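Local coordinates for cell division control protein Cdc48 (Mycobacterium smegmatis, PDB 5E7P), which is an AAA-family ATPase that binds ADP and probably hydrolyses ATP, at residues Tyr525-Cys530 and Leu648-Pro653; Ala566-Phe571 and Val607-Thr612; Phe583-Asp588 and Leu626-Arg631. All blocks are in the same frame, centred on the assembly; numbering follows the deposited sequence.

Interaction 1: Tyr525-Cys530 and Leu648-Pro653; sequences YGPPGC and LVFVEP. With ADP (adenosine-5'-diphosphate), chain D.
Tyr525 O takes a hydrogen bond from Val651 N (2.9 Å) and a CA-H...O contact from Phe650 CA (3.4 Å); the Phe650 ring turns its edge to the same oxygen. The return bond, Tyr525 N to Val649 O at 3.1 Å, is nearly straight (165° at the hydrogen) and completes the parallel bridge that pairs Tyr525 with Phe650.

The tyrosine ring turns back over its partner strand because CG sits between the backbone N and the carbonyl carbon (chi1 60°). Val649 O and Phe650 CA lie over the same face, Phe650 CA being 4.1 Å from the ring centroid, a CH-pi contact. Beyond it, the Phe650 ring is near parallel to that of Tyr525 but slid aside, with centroids 5.7 Å apart, so overlap is slight. Leu648 CB meets the tyrosine ring at its edge.

Past the bridge the chain becomes the P-loop, GPPGCGKT. Pro527 CG lies against Pro653 CD, and Cys530 SG rests 3.8 Å from Pro653 CA. The loop then turns to the nucleotide: Gly529 N donates to ADP O1B at 2.9 Å, whereas Cys530 N to ADP O1A is bent and weak. Gly531 N and Phe534 N also bind ADP.

Helix 732-739 packs on side chains of both segments: its Leu738 touches Pro527 and Phe650, its Val735 touches Pro653, and Arg739 forms a salt bridge with Glu652. Strand 645-650 is one of the two outermost strands of the five-stranded parallel sheet and pairs with strand 521-525, which leads into the P-loop.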
ATOM      1  N   TYR A 525       9.143  17.163  15.392  1.00 34.31           N
ATOM      2  CA  TYR A 525       8.028  17.858  16.030  1.00 36.21           C
ATOM      3  C   TYR A 525       7.729  19.215  15.401  1.00 37.38           C
ATOM      4  O   TYR A 525       8.637  19.963  15.034  1.00 38.52           O
ATOM      5  CB  TYR A 525       8.276  18.018  17.534  1.00 36.69           C
ATOM      6  CG  TYR A 525       9.519  18.814  17.867  1.00 37.20           C
ATOM      7  CD1 TYR A 525      10.754  18.189  17.991  1.00 37.64           C
ATOM      8  CD2 TYR A 525       9.457  20.188  18.052  1.00 37.38           C
ATOM      9  CE1 TYR A 525      11.889  18.911  18.291  1.00 39.24           C
ATOM     10  CE2 TYR A 525      10.586  20.916  18.351  1.00 39.20           C
ATOM     11  CZ  TYR A 525      11.801  20.274  18.469  1.00 41.23           C
ATOM     12  OH  TYR A 525      12.932  20.998  18.768  1.00 44.32           O
ATOM     13  N   GLY A 526       6.444  19.524  15.286  1.00 37.68           N
ATOM     14  CA  GLY A 526       6.010  20.807  14.769  1.00 39.37           C
ATOM     15  C   GLY A 526       4.519  20.993  14.956  1.00 38.71           C
ATOM     16  O   GLY A 526       3.827  20.062  15.366  1.00 39.87           O
ATOM     17  N   PRO A 527       4.014  22.200  14.660  1.00 38.51           N
ATOM     18  CA  PRO A 527       2.576  22.479  14.739  1.00 38.70           C
ATOM     19  C   PRO A 527       1.814  21.656  13.707  1.00 38.46           C
ATOM     20  O   PRO A 527       2.397  21.276  12.691  1.00 37.95           O
ATOM     21  CB  PRO A 527       2.492  23.972  14.407  1.00 38.68           C
ATOM     22  CG  PRO A 527       3.727  24.260  13.627  1.00 38.55           C
ATOM     23  CD  PRO A 527       4.782  23.362  14.186  1.00 38.41           C
ATOM     24  N   PRO A 528       0.527  21.373  13.968  1.00 39.81           N
ATOM     25  CA  PRO A 528      -0.294  20.540  13.082  1.00 39.87           C
ATOM     26  C   PRO A 528      -0.400  21.109  11.671  1.00 40.62           C
ATOM     27  O   PRO A 528      -0.311  22.323  11.481  1.00 42.03           O
ATOM     28  CB  PRO A 528      -1.672  20.565  13.755  1.00 40.66           C
ATOM     29  CG  PRO A 528      -1.392  20.878  15.180  1.00 40.73           C
ATOM     30  CD  PRO A 528      -0.223  21.810  15.159  1.00 40.75           C
ATOM     31  N   GLY A 529      -0.587  20.225  10.696  1.00 39.32           N
ATOM     32  CA  GLY A 529      -0.775  20.625   9.314  1.00 38.35           C
ATOM     33  C   GLY A 529       0.441  21.268   8.676  1.00 37.79           C
ATOM     34  O   GLY A 529       0.306  22.104   7.785  1.00 38.16           O
ATOM     35  N   CYS A 530       1.631  20.876   9.123  1.00 36.95           N
ATOM     36  CA  CYS A 530       2.866  21.438   8.584  1.00 35.47           C
ATOM     37  C   CYS A 530       3.767  20.381   7.954  1.00 35.83           C
ATOM     38  O   CYS A 530       4.879  20.682   7.514  1.00 36.16           O
ATOM     39  CB  CYS A 530       3.618  22.212   9.662  1.00 35.31           C
ATOM     40  SG  CYS A 530       2.752  23.689  10.211  1.00 50.24           S
ATOM     41  N   LEU A 648      16.853  16.375  17.740  1.00 37.57           N
ATOM     42  CA  LEU A 648      15.606  17.131  17.710  1.00 36.16           C
ATOM     43  C   LEU A 648      15.466  17.945  16.431  1.00 35.74           C
ATOM     44  O   LEU A 648      16.174  18.932  16.233  1.00 35.49           O
ATOM     45  CB  LEU A 648      15.519  18.058  18.924  1.00 37.45           C
ATOM     46  CG  LEU A 648      14.823  17.532  20.182  1.00 40.93           C
ATOM     47  CD1 LEU A 648      15.421  16.209  20.653  1.00 41.45           C
ATOM     48  CD2 LEU A 648      14.888  18.577  21.288  1.00 43.06           C
ATOM     49  N   VAL A 649      14.551  17.527  15.564  1.00 34.77           N
ATOM     50  CA  VAL A 649      14.276  18.269  14.341  1.00 34.26           C
ATOM     51  C   VAL A 649      12.942  18.999  14.453  1.00 38.07           C
ATOM     52  O   VAL A 649      11.883  18.374  14.533  1.00 38.71           O
ATOM     53  CB  VAL A 649      14.248  17.355  13.105  1.00 32.06           C
ATOM     54  CG1 VAL A 649      14.035  18.182  11.843  1.00 30.39           C
ATOM     55  CG2 VAL A 649      15.532  16.545  13.006  1.00 31.45           C
ATOM     56  N   PHE A 650      13.002  20.326  14.466  1.00 39.90           N
ATOM     57  CA  PHE A 650      11.799  21.145  14.533  1.00 39.65           C
ATOM     58  C   PHE A 650      11.310  21.516  13.136  1.00 36.98           C
ATOM     59  O   PHE A 650      12.048  22.102  12.344  1.00 37.65           O
ATOM     60  CB  PHE A 650      12.050  22.406  15.367  1.00 41.59           C
ATOM     61  CG  PHE A 650      10.928  23.406  15.311  1.00 43.35           C
ATOM     62  CD1 PHE A 650       9.621  23.018  15.551  1.00 43.89           C
ATOM     63  CD2 PHE A 650      11.184  24.738  15.034  1.00 44.09           C
ATOM     64  CE1 PHE A 650       8.590  23.937  15.499  1.00 45.44           C
ATOM     65  CE2 PHE A 650      10.157  25.662  14.985  1.00 44.66           C
ATOM     66  CZ  PHE A 650       8.859  25.262  15.218  1.00 45.59           C
ATOM     67  N   VAL A 651      10.066  21.158  12.839  1.00 34.44           N
ATOM     68  CA  VAL A 651       9.446  21.516  11.572  1.00 34.81           C
ATOM     69  C   VAL A 651       8.713  22.842  11.720  1.00 38.33           C
ATOM     70  O   VAL A 651       7.635  22.906  12.316  1.00 38.15           O
ATOM     71  CB  VAL A 651       8.458  20.432  11.097  1.00 34.10           C
ATOM     72  CG1 VAL A 651       7.778  20.857   9.803  1.00 32.31           C
ATOM     73  CG2 VAL A 651       9.175  19.099  10.922  1.00 33.61           C
ATOM     74  N   GLU A 652       9.314  23.901  11.186  1.00 41.18           N
ATOM     75  CA  GLU A 652       8.731  25.237  11.237  1.00 44.82           C
ATOM     76  C   GLU A 652       7.434  25.300  10.443  1.00 42.86           C
ATOM     77  O   GLU A 652       7.264  24.565   9.469  1.00 43.03           O
ATOM     78  CB  GLU A 652       9.718  26.261  10.668  1.00 50.27           C
ATOM     79  CG  GLU A 652      10.917  26.550  11.553  1.00 56.00           C
ATOM     80  CD  GLU A 652      10.704  27.760  12.448  1.00 61.67           C
ATOM     81  OE1 GLU A 652       9.637  28.405  12.338  1.00 63.48           O
ATOM     82  OE2 GLU A 652      11.606  28.066  13.259  1.00 63.11           O
ATOM     83  N   PRO A 653       6.509  26.176  10.859  1.00 40.91           N
ATOM     84  CA  PRO A 653       5.359  26.485  10.008  1.00 38.38           C
ATOM     85  C   PRO A 653       5.862  27.213   8.769  1.00 37.51           C
ATOM     86  O   PRO A 653       6.819  27.982   8.872  1.00 39.20           O
ATOM     87  CB  PRO A 653       4.522  27.426  10.877  1.00 39.77           C
ATOM     88  CG  PRO A 653       5.487  28.016  11.846  1.00 41.22           C
ATOM     89  CD  PRO A 653       6.488  26.935  12.122  1.00 42.14           C
TER
HETATM   90  PB  ADP D 902       0.130  16.703  11.472  1.00 91.17           P
HETATM   91  O1B ADP D 902      -1.176  17.459  11.464  1.00 91.27           O
HETATM   92  O2B ADP D 902       0.102  15.483  12.360  1.00 92.74           O
HETATM   93  O3B ADP D 902       1.351  17.576  11.657  1.00 90.61           O
HETATM   94  PA  ADP D 902       0.950  16.787   8.725  1.00 62.78           P
HETATM   95  O1A ADP D 902       1.525  18.113   9.159  1.00 63.83           O
HETATM   96  O2A ADP D 902       1.835  15.754   8.081  1.00 61.50           O
HETATM   97  O3A ADP D 902       0.216  16.085   9.979  1.00 90.60           O
HETATM   98  O5' ADP D 902      -0.230  17.093   7.674  1.00 76.32           O
HETATM   99  C5' ADP D 902      -0.891  16.041   6.974  1.00 74.70           C
HETATM  100  C4' ADP D 902      -1.536  16.613   5.715  1.00 70.88           C
HETATM  101  O4' ADP D 902      -1.138  17.973   5.510  1.00 67.81           O
HETATM  102  C3' ADP D 902      -1.117  15.840   4.476  1.00 69.14           C
HETATM  103  O3' ADP D 902      -2.154  14.950   4.057  1.00 69.91           O
HETATM  104  C2' ADP D 902      -0.853  16.888   3.414  1.00 67.74           C
HETATM  105  O2' ADP D 902      -1.895  16.874   2.432  1.00 69.10           O
HETATM  106  C1' ADP D 902      -0.843  18.229   4.132  1.00 65.02           C
HETATM  107  N9  ADP D 902       0.519  18.801   4.016  1.00 60.22           N
HETATM  108  C8  ADP D 902       1.349  19.047   5.047  1.00 59.73           C
HETATM  109  N7  ADP D 902       2.527  19.565   4.618  1.00 57.85           N
HETATM  110  C5  ADP D 902       2.462  19.657   3.279  1.00 56.04           C
HETATM  111  C6  ADP D 902       3.366  20.121   2.202  1.00 52.91           C
HETATM  112  N6  ADP D 902       4.600  20.599   2.489  1.00 51.85           N
HETATM  113  N1  ADP D 902       2.918  20.050   0.929  1.00 50.45           N
HETATM  114  C2  ADP D 902       1.693  19.572   0.642  1.00 54.42           C
HETATM  115  N3  ADP D 902       0.818  19.134   1.567  1.00 56.07           N
HETATM  116  C4  ADP D 902       1.137  19.152   2.884  1.00 57.39           C

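Interaction 2: Ala566-Phe571 and Val607-Thr612; sequences AVRELF and VASLLT
Apolar contact is carried by Val567 and Phe571 from helix 563-576 and by Leu610 from helix 602-617. Leu610 CG stands anti to the backbone N (chi1 -173°), and methyl CD1 reaches back toward the facing helix. There it lies 3.7 Å from CE1 of the Phe571 ring, an oblique approach, and 4.2 Å from Val567 CG1. The same valine methyl also rests near Leu610 CA, so one branch of Val567 meets both backbone and side chain.

Polar groups contribute differently. Ser609 is directed toward the other helix, and its OG sits 3.3 Å from the aliphatic Arg568 CG, a packing contact. The hydrogen bond between Ser609 OG and Glu564 OE2 links the helices, while Arg568 NE forms a salt bridge with the same oxygen within its own helix.

Helix geometry fits this light contact: the short axes approach to 9.5 Å and run nearly parallel, at -18°, burying 186 Å² in all. Both helices also lean on strand 580-585, Leu570 and Leu610 touching Leu584 while Phe571 touches Val582. Adjacent, near-parallel helices layered on a parallel sheet in this way are characteristic of the alpha/beta core of P-loop NTPases.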
ATOM      1  N   ALA A 566       3.522  -5.621  21.781  1.00 38.99           N
ATOM      2  CA  ALA A 566       3.450  -5.018  20.458  1.00 34.98           C
ATOM      3  C   ALA A 566       4.702  -4.186  20.195  1.00 34.12           C
ATOM      4  O   ALA A 566       5.173  -4.099  19.062  1.00 33.41           O
ATOM      5  CB  ALA A 566       2.201  -4.158  20.329  1.00 32.07           C
ATOM      6  N   VAL A 567       5.229  -3.576  21.252  1.00 33.20           N
ATOM      7  CA  VAL A 567       6.446  -2.783  21.154  1.00 34.06           C
ATOM      8  C   VAL A 567       7.637  -3.669  20.818  1.00 34.73           C
ATOM      9  O   VAL A 567       8.349  -3.420  19.847  1.00 33.95           O
ATOM     10  CB  VAL A 567       6.736  -2.021  22.464  1.00 34.60           C
ATOM     11  CG1 VAL A 567       8.144  -1.442  22.443  1.00 33.73           C
ATOM     12  CG2 VAL A 567       5.704  -0.925  22.681  1.00 33.37           C
ATOM     13  N   ARG A 568       7.846  -4.705  21.627  1.00 37.25           N
ATOM     14  CA  ARG A 568       8.947  -5.638  21.415  1.00 38.37           C
ATOM     15  C   ARG A 568       8.829  -6.324  20.059  1.00 37.55           C
ATOM     16  O   ARG A 568       9.831  -6.566  19.390  1.00 39.07           O
ATOM     17  CB  ARG A 568       9.005  -6.676  22.540  1.00 43.50           C
ATOM     18  CG  ARG A 568       9.370  -6.095  23.899  1.00 47.84           C
ATOM     19  CD  ARG A 568       9.681  -7.178  24.924  1.00 51.90           C
ATOM     20  NE  ARG A 568       8.507  -7.975  25.270  1.00 57.17           N
ATOM     21  CZ  ARG A 568       8.359  -9.263  24.970  1.00 60.79           C
ATOM     22  NH1 ARG A 568       9.315  -9.910  24.318  1.00 62.34           N
ATOM     23  NH2 ARG A 568       7.253  -9.905  25.327  1.00 61.08           N
ATOM     24  N   GLU A 569       7.599  -6.621  19.655  1.00 37.02           N
ATOM     25  CA  GLU A 569       7.337  -7.217  18.352  1.00 36.49           C
ATOM     26  C   GLU A 569       7.797  -6.296  17.227  1.00 36.21           C
ATOM     27  O   GLU A 569       8.533  -6.710  16.330  1.00 36.72           O
ATOM     28  CB  GLU A 569       5.848  -7.509  18.199  1.00 35.86           C
ATOM     29  CG  GLU A 569       5.440  -7.949  16.810  1.00 38.92           C
ATOM     30  CD  GLU A 569       3.935  -8.087  16.667  1.00 43.87           C
ATOM     31  OE1 GLU A 569       3.269  -8.431  17.665  1.00 49.22           O
ATOM     32  OE2 GLU A 569       3.416  -7.840  15.560  1.00 43.55           O
ATOM     33  N   LEU A 570       7.358  -5.043  17.296  1.00 33.77           N
ATOM     34  CA  LEU A 570       7.680  -4.028  16.300  1.00 31.80           C
ATOM     35  C   LEU A 570       9.187  -3.891  16.080  1.00 31.17           C
ATOM     36  O   LEU A 570       9.665  -3.930  14.947  1.00 30.33           O
ATOM     37  CB  LEU A 570       7.085  -2.685  16.728  1.00 31.89           C
ATOM     38  CG  LEU A 570       7.531  -1.419  15.993  1.00 30.09           C
ATOM     39  CD1 LEU A 570       7.113  -1.463  14.536  1.00 29.73           C
ATOM     40  CD2 LEU A 570       6.952  -0.194  16.679  1.00 29.79           C
ATOM     41  N   PHE A 571       9.929  -3.745  17.171  1.00 30.42           N
ATOM     42  CA  PHE A 571      11.372  -3.571  17.087  1.00 30.05           C
ATOM     43  C   PHE A 571      12.082  -4.839  16.638  1.00 30.71           C
ATOM     44  O   PHE A 571      13.037  -4.774  15.866  1.00 31.75           O
ATOM     45  CB  PHE A 571      11.938  -3.059  18.413  1.00 31.56           C
ATOM     46  CG  PHE A 571      11.699  -1.593  18.639  1.00 31.41           C
ATOM     47  CD1 PHE A 571      10.521  -1.150  19.218  1.00 31.10           C
ATOM     48  CD2 PHE A 571      12.646  -0.655  18.248  1.00 29.16           C
ATOM     49  CE1 PHE A 571      10.294   0.204  19.414  1.00 30.67           C
ATOM     50  CE2 PHE A 571      12.427   0.697  18.443  1.00 28.32           C
ATOM     51  CZ  PHE A 571      11.249   1.127  19.027  1.00 29.82           C
ATOM     52  N   VAL A 607       6.389   1.943  28.313  1.00 41.28           N
ATOM     53  CA  VAL A 607       7.460   2.934  28.267  1.00 38.41           C
ATOM     54  C   VAL A 607       8.818   2.320  28.619  1.00 39.75           C
ATOM     55  O   VAL A 607       9.809   2.536  27.916  1.00 40.59           O
ATOM     56  CB  VAL A 607       7.164   4.126  29.200  1.00 36.07           C
ATOM     57  CG1 VAL A 607       8.367   5.043  29.294  1.00 34.24           C
ATOM     58  CG2 VAL A 607       5.939   4.888  28.716  1.00 35.16           C
ATOM     59  N   ALA A 608       8.855   1.551  29.704  1.00 38.97           N
ATOM     60  CA  ALA A 608      10.081   0.875  30.118  1.00 39.54           C
ATOM     61  C   ALA A 608      10.561  -0.083  29.034  1.00 40.05           C
ATOM     62  O   ALA A 608      11.760  -0.193  28.772  1.00 39.64           O
ATOM     63  CB  ALA A 608       9.870   0.133  31.431  1.00 40.33           C
ATOM     64  N   SER A 609       9.616  -0.770  28.401  1.00 41.87           N
ATOM     65  CA  SER A 609       9.939  -1.662  27.296  1.00 43.63           C
ATOM     66  C   SER A 609      10.440  -0.852  26.107  1.00 40.41           C
ATOM     67  O   SER A 609      11.361  -1.267  25.404  1.00 40.38           O
ATOM     68  CB  SER A 609       8.719  -2.492  26.891  1.00 46.95           C
ATOM     69  OG  SER A 609       9.040  -3.391  25.844  1.00 48.49           O
ATOM     70  N   LEU A 610       9.829   0.309  25.895  1.00 38.17           N
ATOM     71  CA  LEU A 610      10.221   1.196  24.806  1.00 36.22           C
ATOM     72  C   LEU A 610      11.660   1.679  24.981  1.00 35.17           C
ATOM     73  O   LEU A 610      12.463   1.618  24.047  1.00 31.43           O
ATOM     74  CB  LEU A 610       9.265   2.386  24.718  1.00 36.13           C
ATOM     75  CG  LEU A 610       9.450   3.309  23.518  1.00 35.58           C
ATOM     76  CD1 LEU A 610       9.442   2.501  22.232  1.00 35.18           C
ATOM     77  CD2 LEU A 610       8.362   4.373  23.494  1.00 36.87           C
ATOM     78  N   LEU A 611      11.982   2.148  26.184  1.00 37.61           N
ATOM     79  CA  LEU A 611      13.336   2.584  26.513  1.00 37.99           C
ATOM     80  C   LEU A 611      14.335   1.455  26.285  1.00 38.97           C
ATOM     81  O   LEU A 611      15.427   1.674  25.760  1.00 37.15           O
ATOM     82  CB  LEU A 611      13.409   3.057  27.967  1.00 39.57           C
ATOM     83  CG  LEU A 611      12.575   4.291  28.317  1.00 39.91           C
ATOM     84  CD1 LEU A 611      12.621   4.575  29.809  1.00 39.97           C
ATOM     85  CD2 LEU A 611      13.061   5.492  27.528  1.00 38.84           C
ATOM     86  N   THR A 612      13.944   0.245  26.679  1.00 40.56           N
ATOM     87  CA  THR A 612      14.774  -0.938  26.498  1.00 41.88           C
ATOM     88  C   THR A 612      15.041  -1.197  25.021  1.00 41.20           C
ATOM     89  O   THR A 612      16.175  -1.468  24.626  1.00 40.91           O
ATOM     90  CB  THR A 612      14.117  -2.192  27.120  1.00 43.56           C
ATOM     91  OG1 THR A 612      13.878  -1.969  28.516  1.00 45.09           O
ATOM     92  CG2 THR A 612      15.014  -3.413  26.947  1.00 41.21           C
TER

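Interaction 3: Phe583-Asp588 and Leu626-Arg631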
ATOM      1  N   PHE A 583       9.081   4.033  12.553  1.00 29.53           N
ATOM      2  CA  PHE A 583       8.328   5.274  12.673  1.00 30.09           C
ATOM      3  C   PHE A 583       7.308   5.192  13.809  1.00 28.74           C
ATOM      4  O   PHE A 583       6.306   4.485  13.711  1.00 25.32           O
ATOM      5  CB  PHE A 583       7.632   5.605  11.348  1.00 31.58           C
ATOM      6  CG  PHE A 583       6.930   6.935  11.342  1.00 33.99           C
ATOM      7  CD1 PHE A 583       7.299   7.941  12.224  1.00 33.87           C
ATOM      8  CD2 PHE A 583       5.891   7.178  10.459  1.00 33.64           C
ATOM      9  CE1 PHE A 583       6.648   9.163  12.223  1.00 33.84           C
ATOM     10  CE2 PHE A 583       5.239   8.399  10.449  1.00 33.26           C
ATOM     11  CZ  PHE A 583       5.617   9.394  11.334  1.00 32.55           C
ATOM     12  N   LEU A 584       7.578   5.926  14.884  1.00 29.26           N
ATOM     13  CA  LEU A 584       6.660   6.030  16.010  1.00 28.66           C
ATOM     14  C   LEU A 584       5.911   7.358  15.951  1.00 29.81           C
ATOM     15  O   LEU A 584       6.291   8.330  16.605  1.00 29.55           O
ATOM     16  CB  LEU A 584       7.422   5.916  17.332  1.00 28.39           C
ATOM     17  CG  LEU A 584       8.291   4.668  17.518  1.00 28.90           C
ATOM     18  CD1 LEU A 584       9.086   4.751  18.816  1.00 29.58           C
ATOM     19  CD2 LEU A 584       7.443   3.407  17.495  1.00 27.68           C
ATOM     20  N   ASP A 585       4.852   7.403  15.149  1.00 31.32           N
ATOM     21  CA  ASP A 585       4.045   8.609  15.041  1.00 32.60           C
ATOM     22  C   ASP A 585       3.199   8.777  16.294  1.00 36.27           C
ATOM     23  O   ASP A 585       2.842   7.793  16.939  1.00 35.90           O
ATOM     24  CB  ASP A 585       3.155   8.566  13.801  1.00 32.48           C
ATOM     25  CG  ASP A 585       2.576   9.925  13.455  1.00 35.70           C
ATOM     26  OD1 ASP A 585       3.107  10.939  13.959  1.00 34.27           O
ATOM     27  OD2 ASP A 585       1.599   9.982  12.681  1.00 39.81           O
ATOM     28  N   GLU A 586       2.886  10.026  16.624  1.00 41.22           N
ATOM     29  CA  GLU A 586       2.185  10.368  17.860  1.00 48.48           C
ATOM     30  C   GLU A 586       2.863   9.709  19.059  1.00 46.92           C
ATOM     31  O   GLU A 586       2.226   9.023  19.858  1.00 48.62           O
ATOM     32  CB  GLU A 586       0.707   9.985  17.778  1.00 56.80           C
ATOM     33  CG  GLU A 586      -0.186  10.797  18.703  1.00 64.66           C
ATOM     34  CD  GLU A 586      -1.648  10.403  18.601  1.00 69.53           C
ATOM     35  OE1 GLU A 586      -2.474  10.982  19.342  1.00 70.29           O
ATOM     36  OE2 GLU A 586      -1.971   9.514  17.783  1.00 71.35           O
ATOM     37  N   ILE A 587       4.169   9.927  19.157  1.00 44.54           N
ATOM     38  CA  ILE A 587       5.008   9.311  20.179  1.00 44.59           C
ATOM     39  C   ILE A 587       4.618   9.757  21.594  1.00 46.15           C
ATOM     40  O   ILE A 587       4.942   9.091  22.576  1.00 48.26           O
ATOM     41  CB  ILE A 587       6.513   9.603  19.893  1.00 41.47           C
ATOM     42  CG1 ILE A 587       7.434   8.852  20.861  1.00 43.03           C
ATOM     43  CG2 ILE A 587       6.787  11.098  19.918  1.00 39.66           C
ATOM     44  CD1 ILE A 587       7.371   7.350  20.729  1.00 43.43           C
ATOM     45  N   ASP A 588       3.904  10.874  21.697  1.00 46.37           N
ATOM     46  CA  ASP A 588       3.450  11.365  22.997  1.00 49.74           C
ATOM     47  C   ASP A 588       2.379  10.464  23.613  1.00 52.58           C
ATOM     48  O   ASP A 588       2.293  10.332  24.835  1.00 54.93           O
ATOM     49  CB  ASP A 588       2.937  12.804  22.892  1.00 51.29           C
ATOM     50  CG  ASP A 588       1.849  12.964  21.846  1.00 52.18           C
ATOM     51  OD1 ASP A 588       2.069  12.559  20.683  1.00 50.04           O
ATOM     52  OD2 ASP A 588       0.771  13.492  22.192  1.00 54.45           O
ATOM     53  N   LEU A 626      12.513   6.865  14.467  1.00 31.45           N
ATOM     54  CA  LEU A 626      12.049   8.244  14.408  1.00 32.13           C
ATOM     55  C   LEU A 626      10.688   8.389  15.079  1.00 32.42           C
ATOM     56  O   LEU A 626       9.740   7.680  14.741  1.00 33.05           O
ATOM     57  CB  LEU A 626      11.977   8.715  12.953  1.00 32.82           C
ATOM     58  CG  LEU A 626      11.588  10.169  12.673  1.00 36.08           C
ATOM     59  CD1 LEU A 626      12.335  10.681  11.444  1.00 35.42           C
ATOM     60  CD2 LEU A 626      10.078  10.320  12.481  1.00 36.34           C
ATOM     61  N   GLY A 627      10.598   9.318  16.024  1.00 31.87           N
ATOM     62  CA  GLY A 627       9.333   9.650  16.649  1.00 32.12           C
ATOM     63  C   GLY A 627       8.814  10.997  16.177  1.00 32.99           C
ATOM     64  O   GLY A 627       9.593  11.928  15.951  1.00 30.14           O
ATOM     65  N   ALA A 628       7.495  11.101  16.027  1.00 34.59           N
ATOM     66  CA  ALA A 628       6.861  12.350  15.615  1.00 34.54           C
ATOM     67  C   ALA A 628       5.764  12.757  16.589  1.00 37.09           C
ATOM     68  O   ALA A 628       5.054  11.908  17.126  1.00 39.05           O
ATOM     69  CB  ALA A 628       6.304  12.233  14.200  1.00 33.21           C
ATOM     70  N   THR A 629       5.629  14.059  16.815  1.00 37.80           N
ATOM     71  CA  THR A 629       4.608  14.562  17.727  1.00 40.45           C
ATOM     72  C   THR A 629       4.326  16.048  17.522  1.00 39.85           C
ATOM     73  O   THR A 629       5.195  16.799  17.087  1.00 36.96           O
ATOM     74  CB  THR A 629       5.018  14.339  19.193  1.00 42.72           C
ATOM     75  OG1 THR A 629       3.991  14.837  20.060  1.00 45.08           O
ATOM     76  CG2 THR A 629       6.332  15.052  19.494  1.00 41.93           C
ATOM     77  N   ASN A 630       3.104  16.466  17.836  1.00 42.92           N
ATOM     78  CA  ASN A 630       2.764  17.884  17.835  1.00 44.81           C
ATOM     79  C   ASN A 630       2.985  18.489  19.216  1.00 45.72           C
ATOM     80  O   ASN A 630       2.992  19.710  19.378  1.00 45.53           O
ATOM     81  CB  ASN A 630       1.314  18.107  17.393  1.00 45.91           C
ATOM     82  CG  ASN A 630       1.051  17.619  15.977  1.00 44.98           C
ATOM     83  OD1 ASN A 630       1.614  18.140  15.010  1.00 42.62           O
ATOM     84  ND2 ASN A 630       0.187  16.616  15.849  1.00 44.24           N
ATOM     85  N   ARG A 631       3.164  17.623  20.210  1.00 46.80           N
ATOM     86  CA  ARG A 631       3.356  18.052  21.593  1.00 48.70           C
ATOM     87  C   ARG A 631       4.519  17.313  22.251  1.00 46.50           C
ATOM     88  O   ARG A 631       4.308  16.336  22.969  1.00 46.03           O
ATOM     89  CB  ARG A 631       2.078  17.821  22.404  1.00 51.76           C
ATOM     90  CG  ARG A 631       0.857  18.563  21.887  1.00 52.96           C
ATOM     91  CD  ARG A 631       1.042  20.067  21.977  1.00 55.17           C
ATOM     92  NE  ARG A 631       1.267  20.511  23.350  1.00 59.03           N
ATOM     93  CZ  ARG A 631       0.300  20.722  24.238  1.00 61.56           C
ATOM     94  NH1 ARG A 631      -0.967  20.520  23.903  1.00 60.65           N
ATOM     95  NH2 ARG A 631       0.600  21.129  25.464  1.00 63.78           N
TER
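Asp588 and Thr629 meet through two first torsions: Asp588 CG is held between its backbone N and carbonyl carbon (chi1 55°), while Thr629 OG1 stands anti to its own N (chi1 -180°). The result is a weak hydrogen bond from Thr629 OG1 to Asp588 OD1, 3.0 Å long. Arg631 N donates to the same hydroxyl at 2.9 Å, forming an ST turn.

Upstream, strands 580-585 and 623-629 pair in parallel. Leu584 N binds Leu626 O at 2.8 Å, and Ala628 N binds Leu584 O at 3.1 Å. Ala628 O then accepts from Ile587 N at 3.0 Å (168° at the hydrogen), extending the pairing into the first turn of helix 587-590, for which Glu586 is the N-cap residue.

On one face of the sheet the Phe583 ring lies alongside Leu626, CE1 3.6 Å from CD2, and presents its edge to Ala628 CB. Asp585 OD1 also approaches that methyl and has a weak hydrogen bond with Thr533 OG1, next to the P-loop lysine. The sequence LVFLDE ending at Glu586 matches a Walker B motif, and Asn630 touches ADP at the place of sensor 1 in relatives.

Chemically, Thr629 OG1 acts as donor and acceptor at once, which is consistent with a preferred rotation of the hydroxyl, although the bond it donates is weak; it links the start of helix 587-590, just after the Walker B strand, to the turn carrying Asn630.

All three interactions belong to one AAA module. Interactions 1 and 3 share its parallel sheet, whose order runs 546-551, 580-585, 623-629, 521-525, 645-650, so interaction 3 joins the second and third strands and interaction 1 the last two. Their centres are 11 Å apart, and Tyr525 CB packs 3.3 Å from Thr629 O. Interaction 2 lies in the helix layer, its centre 15 Å from that of interaction 3, and reaches it through Leu570 CD2, 3.7 Å from Leu584 CD2. Interactions 1 and 2 do not touch. Along the chain, 525-530 and 648-653 enclose the other two contacts, whose segments alternate. The contacts thus place the P-loop, the Walker B strand and the strand leading to Asn630 on one sheet, with the helix pair packed on it.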